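Local coordinates for protein aminotransferase, class III (Thermomicrobium roseum, PDB 6IO1) that probably transfers amino groups with pyridoxal phosphate as cofactor, as an (S)-enantioselective, thermostable omega-transaminase, at residues E199-V202 against A203-Q207; V237-D240 against G241-P244. All coordinates share one frame; numbering follows the deposited sequence.

Contact 1: residues E199-V202 against A203-Q207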
# COMPACT_ATOMS: atom_id res chain seq x y z
N GLU B 199 15.68 23.26 -27.10
CA GLU B 199 15.51 22.44 -28.30
C GLU B 199 16.66 21.44 -28.45
O GLU B 199 16.42 20.26 -28.72
CB GLU B 199 15.41 23.35 -29.52
CG GLU B 199 15.31 22.61 -30.85
CD GLU B 199 14.81 23.51 -31.96
OE1 GLU B 199 14.13 23.01 -32.88
OE2 GLU B 199 15.10 24.73 -31.92
N GLU B 200 17.90 21.90 -28.28
CA GLU B 200 19.05 21.00 -28.42
C GLU B 200 19.03 19.92 -27.35
O GLU B 200 19.32 18.74 -27.63
CB GLU B 200 20.35 21.80 -28.34
CG GLU B 200 20.55 22.82 -29.45
CD GLU B 200 21.66 23.81 -29.13
OE1 GLU B 200 22.47 24.11 -30.03
OE2 GLU B 200 21.72 24.29 -27.98
N PHE B 201 18.69 20.29 -26.11
CA PHE B 201 18.60 19.32 -25.02
C PHE B 201 17.53 18.28 -25.31
O PHE B 201 17.75 17.07 -25.10
CB PHE B 201 18.32 20.06 -23.72
CG PHE B 201 18.45 19.21 -22.49
CD1 PHE B 201 19.34 18.16 -22.45
CD2 PHE B 201 17.69 19.49 -21.36
CE1 PHE B 201 19.47 17.38 -21.31
CE2 PHE B 201 17.81 18.72 -20.22
CZ PHE B 201 18.70 17.66 -20.19
N VAL B 202 16.36 18.72 -25.78
CA VAL B 202 15.29 17.79 -26.13
C VAL B 202 15.73 16.86 -27.26
O VAL B 202 15.41 15.67 -27.26
CB VAL B 202 14.01 18.56 -26.49
CG1 VAL B 202 12.99 17.64 -27.14
CG2 VAL B 202 13.41 19.21 -25.24
N ALA B 203 16.45 17.40 -28.24
CA ALA B 203 16.95 16.57 -29.33
C ALA B 203 17.89 15.49 -28.81
O ALA B 203 17.81 14.33 -29.22
CB ALA B 203 17.64 17.43 -30.38
N ARG B 204 18.78 15.86 -27.88
CA ARG B 204 19.69 14.88 -27.30
C ARG B 204 18.93 13.80 -26.55
O ARG B 204 19.24 12.60 -26.66
CB ARG B 204 20.68 15.56 -26.36
CG ARG B 204 21.73 16.43 -27.00
CD ARG B 204 22.72 16.86 -25.92
NE ARG B 204 23.89 17.55 -26.44
CZ ARG B 204 24.97 17.83 -25.71
NH1 ARG B 204 25.02 17.45 -24.44
NH2 ARG B 204 26.00 18.46 -26.25
N LEU B 205 17.92 14.20 -25.76
CA LEU B 205 17.14 13.23 -25.00
C LEU B 205 16.37 12.29 -25.92
O LEU B 205 16.30 11.08 -25.67
CB LEU B 205 16.19 13.96 -24.05
CG LEU B 205 16.87 14.85 -23.01
CD1 LEU B 205 15.90 15.91 -22.49
CD2 LEU B 205 17.43 14.02 -21.87
N VAL B 206 15.79 12.83 -27.00
CA VAL B 206 15.07 12.00 -27.96
C VAL B 206 16.02 11.01 -28.62
O VAL B 206 15.68 9.83 -28.81
CB VAL B 206 14.37 12.89 -29.00
CG1 VAL B 206 13.89 12.06 -30.19
CG2 VAL B 206 13.21 13.63 -28.37
N GLN B 207 17.22 11.46 -28.98
CA GLN B 207 18.20 10.57 -29.59
C GLN B 207 18.58 9.45 -28.64
O GLN B 207 18.67 8.28 -29.05
CB GLN B 207 19.43 11.38 -30.00
CG GLN B 207 20.51 10.61 -30.73
CD GLN B 207 21.54 11.54 -31.35
OE1 GLN B 207 21.50 11.82 -32.55
NE2 GLN B 207 22.46 12.03 -30.52
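Glu199 opens a run of four i to i+4 bonds in the first turns of the alpha-helix 198-216: its carbonyl O takes the N-H of Ala203 at 2.9 Å. The same O lies 3.5 Å from Ala203 CB, so the small methyl rests against the carbonyls of the preceding turn. Glu200 O accepts Arg204 N, and the aliphatic base of the arginine lies close by, with Arg204 CG 3.4 Å from Glu200 O, before the chain runs out extended. The carboxylate of Glu200 turns back the other way, where OE2 accepts the backbone N of Thr197 just ahead of the helix.

Phe201 makes the main side-chain contact. Its O receives Leu205 N at 2.9 Å with an N-H...O angle of 161°, and the leucine side chain then covers the ring: Leu205 CD1 stands 3.9 Å from the ring centroid, only 4° off the normal, a CH-pi contact over the middle of one face. Leu205 CD2 reaches the rim at CE1. With CG anti to the backbone N (chi1 -169°), the phenylalanine ring is brought along the helix to this methyl. Replacing Phe201 by an alanine would probably leave Leu205 CD1 without the flat surface beneath it and open a gap against Pro239.

Val202 O bonds to Val206 N, while the two branched side chains meet more loosely, CG1 of Val202 lying 4.2 Å from CG2 of Val206. Together Phe201, Val202, Leu205 and Val206 form the apolar stripe of an amphipathic helix, whereas Glu199, Glu200, Ala203 and Arg204 are exposed. The stripe packs on Pro239 and on Tyr242, Ala245 and Val249 of helix 242-253, with Thr185, in the loop after strand 181-184, against Leu205.

Contact 2: residues V237-D240 against G241-P244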
# COMPACT_ATOMS: atom_id res chain seq x y z
N VAL B 237 12.12 20.16 -13.61
CA VAL B 237 11.15 20.65 -14.58
C VAL B 237 11.70 20.36 -15.97
O VAL B 237 12.80 20.82 -16.31
CB VAL B 237 10.87 22.15 -14.39
CG1 VAL B 237 9.78 22.62 -15.34
CG2 VAL B 237 10.48 22.43 -12.94
N PRO B 238 10.98 19.61 -16.80
CA PRO B 238 11.51 19.22 -18.10
C PRO B 238 11.59 20.42 -19.02
O PRO B 238 10.85 21.40 -18.84
CB PRO B 238 10.49 18.19 -18.61
CG PRO B 238 9.21 18.61 -17.96
CD PRO B 238 9.60 19.12 -16.60
N PRO B 239 12.47 20.39 -20.02
CA PRO B 239 12.54 21.51 -20.96
C PRO B 239 11.30 21.55 -21.83
O PRO B 239 10.58 20.56 -21.98
CB PRO B 239 13.79 21.20 -21.79
CG PRO B 239 13.94 19.72 -21.70
CD PRO B 239 13.45 19.34 -20.33
N ASP B 240 11.04 22.72 -22.39
CA ASP B 240 9.88 22.90 -23.25
C ASP B 240 9.96 21.97 -24.45
O ASP B 240 11.00 21.87 -25.10
CB ASP B 240 9.77 24.36 -23.70
CG ASP B 240 9.60 25.31 -22.53
OD1 ASP B 240 8.93 24.93 -21.54
OD2 ASP B 240 10.12 26.44 -22.60
N GLY B 241 8.85 21.29 -24.74
CA GLY B 241 8.79 20.38 -25.87
C GLY B 241 9.27 18.97 -25.58
O GLY B 241 9.23 18.13 -26.49
N TYR B 242 9.74 18.69 -24.36
CA TYR B 242 10.27 17.37 -24.04
C TYR B 242 9.19 16.30 -24.14
O TYR B 242 9.35 15.28 -24.83
CB TYR B 242 10.88 17.39 -22.64
CG TYR B 242 11.14 16.03 -22.03
CD1 TYR B 242 12.34 15.37 -22.26
CD2 TYR B 242 10.20 15.43 -21.20
CE1 TYR B 242 12.59 14.13 -21.70
CE2 TYR B 242 10.44 14.19 -20.64
CZ TYR B 242 11.64 13.54 -20.89
OH TYR B 242 11.88 12.31 -20.33
N TRP B 243 8.06 16.51 -23.45
CA TRP B 243 7.03 15.49 -23.38
C TRP B 243 6.40 15.15 -24.72
O TRP B 243 6.21 13.96 -25.01
CB TRP B 243 5.98 15.90 -22.34
CG TRP B 243 6.36 15.47 -20.96
CD1 TRP B 243 6.62 16.28 -19.89
CD2 TRP B 243 6.54 14.13 -20.51
NE1 TRP B 243 6.95 15.52 -18.80
CE2 TRP B 243 6.91 14.19 -19.15
CE3 TRP B 243 6.43 12.87 -21.12
CZ2 TRP B 243 7.16 13.05 -18.39
CZ3 TRP B 243 6.68 11.75 -20.36
CH2 TRP B 243 7.04 11.84 -19.01
N PRO B 244 6.03 16.12 -25.58
CA PRO B 244 5.48 15.72 -26.89
C PRO B 244 6.43 14.87 -27.71
O PRO B 244 6.01 13.87 -28.29
CB PRO B 244 5.19 17.07 -27.57
CG PRO B 244 5.00 18.02 -26.45
CD PRO B 244 5.94 17.58 -25.37
O HOH W 1 7.71 19.10 -22.02
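Pro239 and Tyr242 close a type II beta turn that leads straight into helix 242-253, with Gly241 at its N-cap position. The turn is held by one direct backbone bond, Tyr242 N to Pro239 O at 3.1 Å; the donor stands 38° out of the carbonyl plane. Gly241, third in the turn, has a positive phi of 86°, and any side chain there would be driven into the carbonyl O of Asp240.

Apolar packing comes from the two prolines. Pro238 reaches both aromatic residues of the first helical turn, its CB lying 3.8 Å from Tyr242 CD2 while its CG meets the five-membered part of the Trp243 indole, 4.0 Å from CD1. Pro239 works lower on the tyrosine: CG and CD both sit near the CB of Tyr242. The phenol ring departs anti to the backbone N (chi1 165°), which carries it past Pro238 into the interior.

The aromatic side chains also touch each other, Tyr242 CE2 lying over one face of the Trp243 indole, 3.8 Å above its plane. Their polar ends are held elsewhere, Tyr242 OH by Arg150 NH1 and Trp243 NE1 by Pro228 O. The indole further meets the ring of Tyr278 from helix 274-278.

Water completes the polar part. A single molecule donates to Pro239 O and accepts Trp243 N at 3.0 Å, linking the turn carbonyl to a backbone N-H in the first turn of the helix.

How the contacts relate
The two contacts lie in series along the chain, with centres about 10 Å apart, and meet side by side where helix 198-216 packs against the start of helix 242-253. Pro239 of contact 2 makes much of the join: its CG is 3.6 Å from Val202 CG2 and 3.8 Å from Phe201 CD2. Val202 CG2 also lies 3.6 Å from Asp240 O. Farther along, Leu205 CD1 packs at 3.6 Å on Tyr242 CD1, so the same methyl that covers the phenylalanine ring also touches the tyrosine. Contact 2 is the more buried and closer to the cofactor, the Trp243 side chain lying about 11 Å from the bound PMP; contact 1 forms an outer layer.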